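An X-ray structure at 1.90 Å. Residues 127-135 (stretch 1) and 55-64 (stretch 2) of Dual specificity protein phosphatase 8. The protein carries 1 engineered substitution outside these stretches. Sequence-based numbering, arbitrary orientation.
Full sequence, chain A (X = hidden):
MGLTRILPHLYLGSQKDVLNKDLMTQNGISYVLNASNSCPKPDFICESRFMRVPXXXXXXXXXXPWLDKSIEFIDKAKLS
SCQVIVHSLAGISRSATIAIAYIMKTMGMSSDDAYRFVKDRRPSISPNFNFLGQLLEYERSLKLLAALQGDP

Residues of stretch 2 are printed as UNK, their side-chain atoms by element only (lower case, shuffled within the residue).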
# COMPACT_ATOMS: atom_id res chain seq x y z
N PRO A 127 -0.23 -12.02 -2.74
CA PRO A 127 -0.22 -11.21 -3.97
C PRO A 127 0.04 -12.07 -5.19
O PRO A 127 0.84 -13.02 -5.14
CB PRO A 127 0.95 -10.23 -3.74
CG PRO A 127 1.21 -10.26 -2.24
CD PRO A 127 0.89 -11.69 -1.85
N ASN A 128 -0.66 -11.77 -6.28
CA ASN A 128 -0.46 -12.57 -7.47
C ASN A 128 0.98 -12.38 -7.96
O ASN A 128 1.64 -11.37 -7.64
CB ASN A 128 -1.49 -12.23 -8.54
CG ASN A 128 -0.93 -11.34 -9.61
OD1 ASN A 128 -0.66 -11.77 -10.73
ND2 ASN A 128 -0.76 -10.07 -9.28
N PHE A 129 1.47 -13.36 -8.69
CA PHE A 129 2.89 -13.39 -9.05
C PHE A 129 3.30 -12.18 -9.88
O PHE A 129 4.44 -11.71 -9.79
CB PHE A 129 3.20 -14.67 -9.82
CG PHE A 129 3.07 -15.91 -8.99
CD1 PHE A 129 2.46 -17.05 -9.51
CD2 PHE A 129 3.59 -15.96 -7.70
CE1 PHE A 129 2.36 -18.21 -8.75
CE2 PHE A 129 3.49 -17.11 -6.95
CZ PHE A 129 2.87 -18.23 -7.46
N ASN A 130 2.39 -11.72 -10.73
CA ASN A 130 2.66 -10.55 -11.56
C ASN A 130 3.03 -9.33 -10.69
O ASN A 130 4.01 -8.63 -10.98
CB ASN A 130 1.44 -10.27 -12.46
CG ASN A 130 1.50 -8.92 -13.15
OD1 ASN A 130 2.49 -8.59 -13.80
ND2 ASN A 130 0.43 -8.14 -13.01
N PHE A 131 2.27 -9.09 -9.62
CA PHE A 131 2.59 -7.97 -8.72
C PHE A 131 3.87 -8.19 -7.94
O PHE A 131 4.67 -7.27 -7.75
CB PHE A 131 1.42 -7.70 -7.75
CG PHE A 131 0.18 -7.22 -8.44
CD1 PHE A 131 -1.07 -7.42 -7.87
CD2 PHE A 131 0.26 -6.57 -9.68
CE1 PHE A 131 -2.23 -6.99 -8.52
CE2 PHE A 131 -0.90 -6.13 -10.33
CZ PHE A 131 -2.14 -6.34 -9.75
N LEU A 132 4.09 -9.42 -7.48
CA LEU A 132 5.33 -9.73 -6.78
C LEU A 132 6.57 -9.49 -7.66
O LEU A 132 7.59 -8.98 -7.20
CB LEU A 132 5.31 -11.18 -6.24
CG LEU A 132 4.41 -11.45 -5.04
CD1 LEU A 132 4.46 -12.92 -4.67
CD2 LEU A 132 4.83 -10.57 -3.86
N GLY A 133 6.47 -9.85 -8.94
CA GLY A 133 7.56 -9.59 -9.88
C GLY A 133 7.82 -8.10 -10.09
O GLY A 133 8.97 -7.68 -10.23
N GLN A 134 6.75 -7.31 -10.13
CA GLN A 134 6.90 -5.86 -10.24
C GLN A 134 7.61 -5.27 -9.02
O GLN A 134 8.36 -4.31 -9.14
CB GLN A 134 5.55 -5.19 -10.52
CG GLN A 134 5.01 -5.54 -11.91
CD GLN A 134 3.60 -5.04 -12.17
OE1 GLN A 134 3.27 -3.89 -11.88
NE2 GLN A 134 2.76 -5.90 -12.74
N LEU A 135 7.42 -5.88 -7.84
CA LEU A 135 8.24 -5.53 -6.67
C LEU A 135 9.73 -5.77 -6.90
O LEU A 135 10.57 -4.94 -6.51
CB LEU A 135 7.82 -6.35 -5.44
CG LEU A 135 6.49 -6.06 -4.78
CD1 LEU A 135 6.34 -6.98 -3.57
CD2 LEU A 135 6.46 -4.60 -4.36
N UNK A 55 -6.37 0.01 -10.60
CA UNK A 55 -5.86 -1.24 -11.16
C UNK A 55 -6.73 -2.45 -10.81
O UNK A 55 -7.33 -2.52 -9.73
c UNK A 55 -4.35 -1.62 -9.16
c UNK A 55 -3.47 -0.45 -11.20
c UNK A 55 -2.98 -1.98 -8.61
c UNK A 55 -4.42 -1.52 -10.69
N UNK A 56 -6.79 -3.40 -11.74
CA UNK A 56 -7.48 -4.67 -11.55
C UNK A 56 -6.53 -5.73 -10.98
O UNK A 56 -5.32 -5.61 -11.14
n UNK A 56 -10.12 -6.06 -12.14
o UNK A 56 -8.74 -7.37 -13.34
c UNK A 56 -8.03 -5.12 -12.91
c UNK A 56 -9.00 -6.29 -12.81
N UNK A 57 -7.05 -6.76 -10.32
CA UNK A 57 -6.17 -7.80 -9.76
C UNK A 57 -5.96 -8.95 -10.75
O UNK A 57 -6.71 -9.92 -10.73
c UNK A 57 -5.80 -9.36 -7.79
o UNK A 57 -4.58 -9.09 -7.72
o UNK A 57 -6.28 -10.43 -7.35
c UNK A 57 -6.73 -8.35 -8.45
N UNK A 58 -4.95 -8.83 -11.60
CA UNK A 58 -4.71 -9.88 -12.60
C UNK A 58 -3.25 -10.02 -12.99
O UNK A 58 -2.39 -9.30 -12.48
c UNK A 58 -5.25 -8.44 -14.64
n UNK A 58 -6.23 -7.56 -14.81
o UNK A 58 -4.12 -8.27 -15.11
c UNK A 58 -5.60 -9.69 -13.84
N UNK A 59 -2.98 -10.93 -13.92
CA UNK A 59 -1.59 -11.26 -14.25
C UNK A 59 -0.94 -10.30 -15.25
O UNK A 59 0.26 -10.36 -15.49
o UNK A 59 -1.56 -16.37 -10.29
c UNK A 59 -1.46 -12.73 -14.69
c UNK A 59 -1.55 -15.49 -11.36
c UNK A 59 -0.34 -13.98 -12.79
c UNK A 59 -2.71 -15.24 -12.08
c UNK A 59 -0.36 -14.87 -11.71
c UNK A 59 -1.50 -13.71 -13.52
c UNK A 59 -2.68 -14.35 -13.15
N UNK A 60 -1.73 -9.38 -15.80
CA UNK A 60 -1.21 -8.44 -16.79
C UNK A 60 -1.31 -6.99 -16.36
O UNK A 60 -0.78 -6.10 -17.03
c UNK A 60 -1.92 -8.64 -18.13
s UNK A 60 -1.90 -10.35 -18.70
N UNK A 61 -1.99 -6.73 -15.24
CA UNK A 61 -2.14 -5.36 -14.77
C UNK A 61 -0.79 -4.82 -14.31
O UNK A 61 0.10 -5.55 -13.86
c UNK A 61 -4.20 -3.00 -14.12
c UNK A 61 -3.43 -3.86 -13.14
o UNK A 61 -3.58 -2.33 -14.97
o UNK A 61 -5.45 -2.99 -14.03
c UNK A 61 -3.17 -5.27 -13.65
N UNK A 62 -0.66 -3.51 -14.42
CA UNK A 62 0.62 -2.89 -14.22
C UNK A 62 0.57 -1.88 -13.04
O UNK A 62 -0.18 -0.89 -13.06
n UNK A 62 1.79 0.22 -14.39
c UNK A 62 1.86 0.24 -15.90
c UNK A 62 1.03 -2.29 -15.57
c UNK A 62 2.51 -2.17 -15.80
c UNK A 62 2.78 -0.83 -16.49
N UNK A 63 1.35 -2.15 -12.00
CA UNK A 63 1.29 -1.40 -10.75
C UNK A 63 2.53 -0.50 -10.62
O UNK A 63 2.53 0.48 -9.87
c UNK A 63 1.15 -3.16 -7.19
c UNK A 63 1.35 -1.96 -8.12
c UNK A 63 0.36 -0.86 -7.79
c UNK A 63 1.24 -2.40 -9.58
N UNK A 64 3.59 -0.83 -11.35
CA UNK A 64 4.91 -0.20 -11.18
C UNK A 64 5.02 1.35 -11.08
O UNK A 64 5.62 1.86 -10.11
c UNK A 64 7.87 -2.10 -12.91
c UNK A 64 7.03 -1.62 -11.73
c UNK A 64 7.90 -0.88 -10.72
c UNK A 64 5.91 -0.72 -12.22

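Position 55 carries four side-chain carbons, forked at the first, with one arm two carbons long. It points toward the helix without coming into contact, and the beta-branch identifies Ile55. At position 56 two carbons end in one oxygen and one nitrogen, the pattern of an amide, and the residue is Asn56; its backbone O lies at the edge of the Phe131 ring, 3.5 Å from Phe131 CZ. Position 57 has two carbons, the second bearing two oxygens. This short carboxylate is Asp57, whose OD1 approaches Phe131 CE1 at 3.3 Å and is hydrogen-bonded elsewhere in the structure.

Position 58 again shows two carbons with one oxygen and one nitrogen, directed away from stretch 1: Asn58. Its amide works within the loop, ND2 donating to Asn56 OD1 (2.9 Å) and OD1 accepting from the backbone N of position 60 (2.7 Å), while its backbone O faces the helix. At position 59 one carbon leads to a six-carbon ring bearing an oxygen, hence Tyr59. One face of this ring covers Asn128 OD1, which lies 3.0 Å from Tyr59 CD2, and Tyr59 CE2 packs against Phe129 CB at 4.0 Å.

A carbon followed by sulfur at position 60 gives Cys60, turned away from the helix. Three carbons, the third carrying two oxygens, mark position 61 as Glu61; the carboxylate leads away from stretch 1 and folds back on its own loop, OE1 accepting from Asn56 N at 2.7 Å. Position 62, four carbons in a row ending in nitrogen, is Lys62, also pointing away. Positions 63 and 64 each have four carbons forked at the second, so each fits leucine. Leu63 points toward the helix and sets its CB 4.3 Å from Phe131 CD2; Leu64 brings its CG to 4.0 Å from Gln134 CB.

The contact works chiefly through two helix amides reading the backbone of an irregular loop. Asn130 ND2 donates to Asn58 O (3.1 Å) and Glu61 O (2.7 Å). One turn later, Gln134 NE2 donates to the same Glu61 O (2.9 Å), while Gln134 OE1 accepts from Leu63 N (2.6 Å) and, weakly, from Leu64 N (3.1 Å). The two amides are themselves linked, Gln134 NE2 donating to Asn130 OD1 at 2.9 Å, which helps orient both. Asn128 OD1 caps the helix by accepting from Asn130 N (3.1 Å, weak) beneath the Tyr59 ring. Phe131, buried beside these polar groups, adds apolar contact with Leu63.

Stretch 2 (55-64) INDNYCEKLL
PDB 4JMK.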